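Local coordinates for 2-C-methyl-D-erythritol 2,4-cyclodiphosphate synthase (Thermus thermophilus, PDB 1IV4), which catalyses the conversion of 4-diphosphocytidyl-2-C-methyl-D-erythritol 2-phosphate to 2-C-methyl-D-erythritol 2,4-cyclodiphosphate with release of CMP, a step in isoprenoid precursor biosynthesis, at residues V97-R102 with H141-A146; A111-L116 with I127-K132. The protein carries 3 engineered substitutions. All blocks are in the same frame, centred on the assembly; numbering follows the deposited sequence.

Interaction 1 (V97-R102 with H141-A146); sequences VLTLDR and HVQARA. With C5P (cytidine-5'-monophosphate), chain J.
Thr99 and Gln143 form an antiparallel hydrogen-bonded pair, their side chains side by side on one face of the sheet: Thr99 N reaches Gln143 O at 2.7 Å with the hydrogen almost on line (178°), and Gln143 N returns to Thr99 O at 2.9 Å. Val97 and Arg145 repeat the doubled bond. Between the two pairs Leu98 and Ala144 form the non-hydrogen-bonded one, Leu98 CD2 resting 3.6 Å from Ala144 CB.

Leu100 continues past this pairing into the nucleotide site. Its CB lies 4.1 Å from Val142 CG2, also bordering the carbonyl oxygen of His141. With CG set between backbone N and carbonyl carbon (chi1 75°), the branch runs to the cytosine: CG is 3.5 Å and CD2 3.3 Å from N4 of the bound CMP. That amino group also donates to Leu100 O at 3.0 Å (166°). One residue thus holds the base amino group by its carbonyl and packs on it with its side chain, part of the cytidine pocket of this family. A water accepts from Asp101 N and lies 2.8 Å from His141 O.

Strand 141-150 runs between strands 91-99 and 3-14, and strand 127-132 borders strand 91-99. Helix 39-50 covers Leu98 and Ala144 through Ala40 and Ala43, while Val97 and Arg145, on the other face, meet Tyr5 of the second subunit, and Arg145 forms salt bridges to Glu7 of its own chain and of that subunit.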
# COMPACT_ATOMS: atom_id res chain seq x y z
N VAL A 97 2.96 1.06 -7.82
CA VAL A 97 3.98 0.02 -7.88
C VAL A 97 3.40 -1.20 -8.60
O VAL A 97 2.32 -1.64 -8.22
CB VAL A 97 4.43 -0.38 -6.48
CG1 VAL A 97 5.51 -1.45 -6.56
CG2 VAL A 97 4.97 0.85 -5.74
N LEU A 98 4.10 -1.73 -9.59
CA LEU A 98 3.71 -2.97 -10.22
C LEU A 98 4.65 -4.08 -9.79
O LEU A 98 5.87 -3.92 -9.86
CB LEU A 98 3.74 -2.89 -11.76
CG LEU A 98 2.99 -1.72 -12.38
CD1 LEU A 98 3.12 -1.72 -13.89
CD2 LEU A 98 1.53 -1.78 -12.00
N THR A 99 3.98 -5.15 -9.34
CA THR A 99 4.70 -6.32 -8.86
C THR A 99 4.45 -7.50 -9.79
O THR A 99 3.31 -7.91 -9.98
CB THR A 99 4.31 -6.73 -7.43
OG1 THR A 99 4.54 -5.62 -6.57
CG2 THR A 99 5.16 -7.91 -6.96
N LEU A 100 5.54 -7.98 -10.38
CA LEU A 100 5.45 -9.14 -11.26
C LEU A 100 6.87 -9.62 -11.58
O LEU A 100 7.82 -8.84 -11.68
CB LEU A 100 4.66 -8.82 -12.52
CG LEU A 100 5.40 -7.97 -13.56
CD1 LEU A 100 4.62 -7.94 -14.87
CD2 LEU A 100 5.62 -6.58 -13.01
N ASP A 101 6.99 -10.94 -11.71
CA ASP A 101 8.30 -11.55 -11.83
C ASP A 101 8.86 -11.39 -13.24
O ASP A 101 10.04 -11.09 -13.36
CB ASP A 101 8.26 -13.04 -11.49
CG ASP A 101 7.93 -13.31 -10.04
OD1 ASP A 101 7.64 -12.37 -9.28
OD2 ASP A 101 7.97 -14.49 -9.65
N ARG A 102 8.00 -11.63 -14.21
CA ARG A 102 8.29 -11.50 -15.64
C ARG A 102 7.06 -11.02 -16.37
O ARG A 102 5.91 -11.23 -15.91
CB ARG A 102 8.77 -12.85 -16.19
CG ARG A 102 7.78 -13.96 -15.89
CD ARG A 102 8.28 -15.36 -16.22
NE ARG A 102 7.12 -16.23 -16.47
CZ ARG A 102 6.97 -17.20 -17.36
NH1 ARG A 102 7.93 -17.56 -18.20
NH2 ARG A 102 5.81 -17.84 -17.39
N HIS A 141 1.22 -14.05 -10.46
CA HIS A 141 0.29 -12.93 -10.44
C HIS A 141 0.95 -11.62 -10.84
O HIS A 141 2.16 -11.49 -10.64
CB HIS A 141 -0.32 -12.70 -9.05
CG HIS A 141 -1.23 -13.82 -8.66
ND1 HIS A 141 -2.59 -13.72 -8.64
CD2 HIS A 141 -0.94 -15.08 -8.27
CE1 HIS A 141 -3.12 -14.87 -8.26
NE2 HIS A 141 -2.14 -15.71 -8.03
N VAL A 142 0.14 -10.68 -11.32
CA VAL A 142 0.55 -9.29 -11.44
C VAL A 142 -0.25 -8.53 -10.38
O VAL A 142 -1.46 -8.77 -10.27
CB VAL A 142 0.37 -8.73 -12.85
CG1 VAL A 142 -1.06 -8.86 -13.41
CG2 VAL A 142 0.83 -7.28 -12.88
N GLN A 143 0.46 -7.66 -9.64
CA GLN A 143 -0.19 -6.88 -8.60
C GLN A 143 0.13 -5.41 -8.84
O GLN A 143 1.24 -5.11 -9.30
CB GLN A 143 0.25 -7.25 -7.19
CG GLN A 143 0.24 -8.76 -6.98
CD GLN A 143 1.03 -9.12 -5.72
OE1 GLN A 143 2.11 -9.72 -5.79
NE2 GLN A 143 0.45 -8.73 -4.58
N ALA A 144 -0.83 -4.55 -8.50
CA ALA A 144 -0.58 -3.11 -8.58
C ALA A 144 -1.17 -2.43 -7.36
O ALA A 144 -2.25 -2.80 -6.91
CB ALA A 144 -1.20 -2.47 -9.82
N ARG A 145 -0.44 -1.45 -6.83
CA ARG A 145 -0.95 -0.65 -5.71
C ARG A 145 -0.69 0.81 -6.07
O ARG A 145 0.40 1.13 -6.55
CB ARG A 145 -0.31 -1.13 -4.41
CG ARG A 145 -0.66 -2.60 -4.11
CD ARG A 145 -0.29 -3.00 -2.69
NE ARG A 145 -0.56 -4.42 -2.42
CZ ARG A 145 0.29 -5.40 -2.72
NH1 ARG A 145 1.46 -5.16 -3.29
NH2 ARG A 145 -0.04 -6.66 -2.45
N ALA A 146 -1.66 1.68 -5.89
CA ALA A 146 -1.57 3.04 -6.44
C ALA A 146 -2.09 4.07 -5.44
O ALA A 146 -3.08 3.83 -4.78
CB ALA A 146 -2.32 3.21 -7.75
O3P C5P J . 12.13 -7.22 -7.18
P C5P J . 13.62 -6.80 -7.46
O1P C5P J . 14.46 -7.92 -7.79
O2P C5P J . 14.23 -5.79 -6.39
O5' C5P J . 13.61 -5.79 -8.72
C5' C5P J . 14.79 -5.25 -9.24
C4' C5P J . 14.43 -4.36 -10.34
O4' C5P J . 13.95 -4.86 -11.61
C3' C5P J . 13.58 -3.11 -10.04
O3' C5P J . 13.94 -2.08 -9.09
C2' C5P J . 12.94 -2.75 -11.37
O2' C5P J . 13.96 -1.93 -11.90
C1' C5P J . 13.33 -3.81 -12.32
N1 C5P J . 12.10 -4.70 -12.66
C2 C5P J . 11.61 -4.73 -14.02
N3 C5P J . 10.55 -5.48 -14.41
C4 C5P J . 9.86 -6.30 -13.48
C5 C5P J . 10.27 -6.33 -12.10
C6 C5P J . 11.37 -5.56 -11.76
O2 C5P J . 12.19 -4.03 -14.86
N4 C5P J . 8.82 -7.07 -13.87
O HOH W 1 4.67 -12.56 -11.14

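Interaction 2 (A111-L116 with I127-K132); sequences ALVDSL and IGLTFK. With MG (magnesium ion), chain I; C5P (cytidine-5'-monophosphate), chain J.
Ile127 and Leu116 cross at a slant at one end of a helix-on-strand contact. Ile127 has CG1 beside its backbone N and CG2 anti to it (chi1 -60°), which puts CG2 3.9 Å from both Leu116 CB and Leu116 CD1; the turn at the second torsion carries CD1 to Leu116 CB as well. With an alanine here, both methyls are gone, and Leu116 would probably face a gap and be freer to turn.

Leu129 extends CG anti to its backbone N (chi1 180°), which, with the turn at CG, lays CD2 against the helix surface between Leu112 CB, at 3.7 Å, and Val113 CG2, at 3.8 Å. The helix segment runs at 146° to the strand, its axis 9.0 Å away: this is the return half of a beta-alpha-beta unit, strand 91-99, helix 109-120, strand 127-132, with alternate strand side chains packed on the helix.

Phe131 leans out from the strand and somewhat back toward the helix, CZ 3.8 Å from Leu112 CD1, which meets the ring obliquely. Its CB borders the cytosine of the bound CMP, 3.9 Å from N1, and its backbone N donates to Asp56 of the second subunit. Lys132, bent at the second and third torsions, is modelled with NZ 2.1 Å from the magnesium, an unusual ligand, so this bond is doubtful; CMP O2P, three waters and Asp8 of the second subunit also bind the metal.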
# COMPACT_ATOMS: atom_id res chain seq x y z
N ALA A 111 7.54 3.99 -22.49
CA ALA A 111 6.20 3.91 -23.09
C ALA A 111 5.13 3.84 -22.01
O ALA A 111 4.07 4.43 -22.18
CB ALA A 111 6.11 2.70 -24.02
N LEU A 112 5.43 3.10 -20.93
CA LEU A 112 4.42 2.96 -19.88
C LEU A 112 4.11 4.30 -19.23
O LEU A 112 2.98 4.71 -18.97
CB LEU A 112 4.87 1.95 -18.82
CG LEU A 112 4.88 0.48 -19.27
CD1 LEU A 112 5.69 -0.42 -18.37
CD2 LEU A 112 3.45 -0.04 -19.37
N VAL A 113 5.20 5.00 -18.93
CA VAL A 113 5.02 6.31 -18.28
C VAL A 113 4.39 7.29 -19.25
O VAL A 113 3.52 8.08 -18.87
CB VAL A 113 6.38 6.84 -17.79
CG1 VAL A 113 6.27 8.33 -17.48
CG2 VAL A 113 6.83 6.06 -16.56
N ASP A 114 4.81 7.22 -20.49
CA ASP A 114 4.21 8.08 -21.50
C ASP A 114 2.71 7.84 -21.58
O ASP A 114 1.92 8.76 -21.74
CB ASP A 114 4.82 7.79 -22.87
CG ASP A 114 6.15 8.48 -23.09
OD1 ASP A 114 6.58 9.27 -22.23
OD2 ASP A 114 6.73 8.21 -24.16
N SER A 115 2.33 6.57 -21.50
CA SER A 115 0.90 6.25 -21.59
C SER A 115 0.12 6.80 -20.41
O SER A 115 -0.94 7.43 -20.56
CB SER A 115 0.75 4.73 -21.66
OG SER A 115 -0.62 4.42 -21.90
N LEU A 116 0.62 6.56 -19.18
CA LEU A 116 -0.09 7.12 -18.03
C LEU A 116 -0.13 8.64 -18.07
O LEU A 116 -1.15 9.21 -17.72
CB LEU A 116 0.56 6.66 -16.73
CG LEU A 116 0.51 5.15 -16.46
CD1 LEU A 116 1.25 4.88 -15.15
CD2 LEU A 116 -0.92 4.65 -16.47
N ILE A 127 4.02 11.37 -12.72
CA ILE A 127 3.72 9.94 -12.87
C ILE A 127 4.84 9.19 -12.17
O ILE A 127 6.00 9.18 -12.59
CB ILE A 127 3.60 9.49 -14.33
CG1 ILE A 127 2.49 10.25 -15.07
CG2 ILE A 127 3.42 7.97 -14.39
CD1 ILE A 127 1.14 9.86 -14.52
N GLY A 128 4.46 8.56 -11.04
CA GLY A 128 5.48 7.85 -10.27
C GLY A 128 5.28 6.35 -10.42
O GLY A 128 4.52 5.77 -9.68
N LEU A 129 5.99 5.74 -11.37
CA LEU A 129 5.87 4.33 -11.68
C LEU A 129 7.10 3.54 -11.26
O LEU A 129 8.23 3.87 -11.64
CB LEU A 129 5.66 4.21 -13.20
CG LEU A 129 5.50 2.79 -13.73
CD1 LEU A 129 4.31 2.09 -13.10
CD2 LEU A 129 5.37 2.85 -15.25
N THR A 130 6.90 2.51 -10.45
CA THR A 130 8.06 1.68 -10.08
C THR A 130 7.70 0.21 -10.29
O THR A 130 6.55 -0.16 -10.20
CB THR A 130 8.56 1.86 -8.65
OG1 THR A 130 7.49 1.57 -7.74
CG2 THR A 130 8.97 3.31 -8.41
N PHE A 131 8.72 -0.60 -10.55
CA PHE A 131 8.48 -2.04 -10.78
C PHE A 131 9.25 -2.88 -9.77
O PHE A 131 10.38 -2.55 -9.38
CB PHE A 131 8.97 -2.47 -12.17
CG PHE A 131 8.62 -1.52 -13.30
CD1 PHE A 131 7.32 -1.10 -13.52
CD2 PHE A 131 9.61 -1.05 -14.15
CE1 PHE A 131 7.01 -0.24 -14.56
CE2 PHE A 131 9.31 -0.21 -15.19
CZ PHE A 131 8.01 0.20 -15.42
N LYS A 132 8.66 -4.02 -9.39
CA LYS A 132 9.41 -4.94 -8.54
C LYS A 132 9.00 -6.38 -8.89
O LYS A 132 7.90 -6.54 -9.41
CB LYS A 132 9.14 -4.74 -7.06
CG LYS A 132 8.98 -3.35 -6.52
CD LYS A 132 10.27 -2.83 -5.91
CE LYS A 132 11.10 -3.92 -5.25
NZ LYS A 132 12.55 -3.55 -5.16
MG MG I . 13.39 -5.32 -4.49
O3P C5P J . 12.13 -7.22 -7.18
P C5P J . 13.62 -6.80 -7.46
O1P C5P J . 14.46 -7.92 -7.79
O2P C5P J . 14.23 -5.79 -6.39
O5' C5P J . 13.61 -5.79 -8.72
C5' C5P J . 14.79 -5.25 -9.24
C4' C5P J . 14.43 -4.36 -10.34
O4' C5P J . 13.95 -4.86 -11.61
C3' C5P J . 13.58 -3.11 -10.04
O3' C5P J . 13.94 -2.08 -9.09
C2' C5P J . 12.94 -2.75 -11.37
O2' C5P J . 13.96 -1.93 -11.90
C1' C5P J . 13.33 -3.81 -12.32
N1 C5P J . 12.10 -4.70 -12.66
C2 C5P J . 11.61 -4.73 -14.02
N3 C5P J . 10.55 -5.48 -14.41
C4 C5P J . 9.86 -6.30 -13.48
C5 C5P J . 10.27 -6.33 -12.10
C6 C5P J . 11.37 -5.56 -11.76
O2 C5P J . 12.19 -4.03 -14.86
N4 C5P J . 8.82 -7.07 -13.87
O HOH W 2 13.91 -7.04 -3.51
O HOH W 3 11.60 -6.61 -4.69
O HOH W 4 14.95 -4.71 -3.82

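In the fold
From the N terminus, the first of the four segments is 97-102, at the end of strand 91-99. The chain then forms helix 109-120 and turns back as strand 127-132; interaction 2 closes this short loop of ten residues between its segments. Strand 141-150 follows and closes the longer loop of interaction 1, which encloses interaction 2 whole, so the two nest and do not cross. They meet between strands 91-99 and 127-132, where Leu98 O lies 2.8 Å from Lys132 N, a probable hydrogen bond. One contact joins strands within the mixed sheet, the other lays a helix on strand 127-132, at the sheet edge within this chain, and both reach the bound CMP and the second subunit.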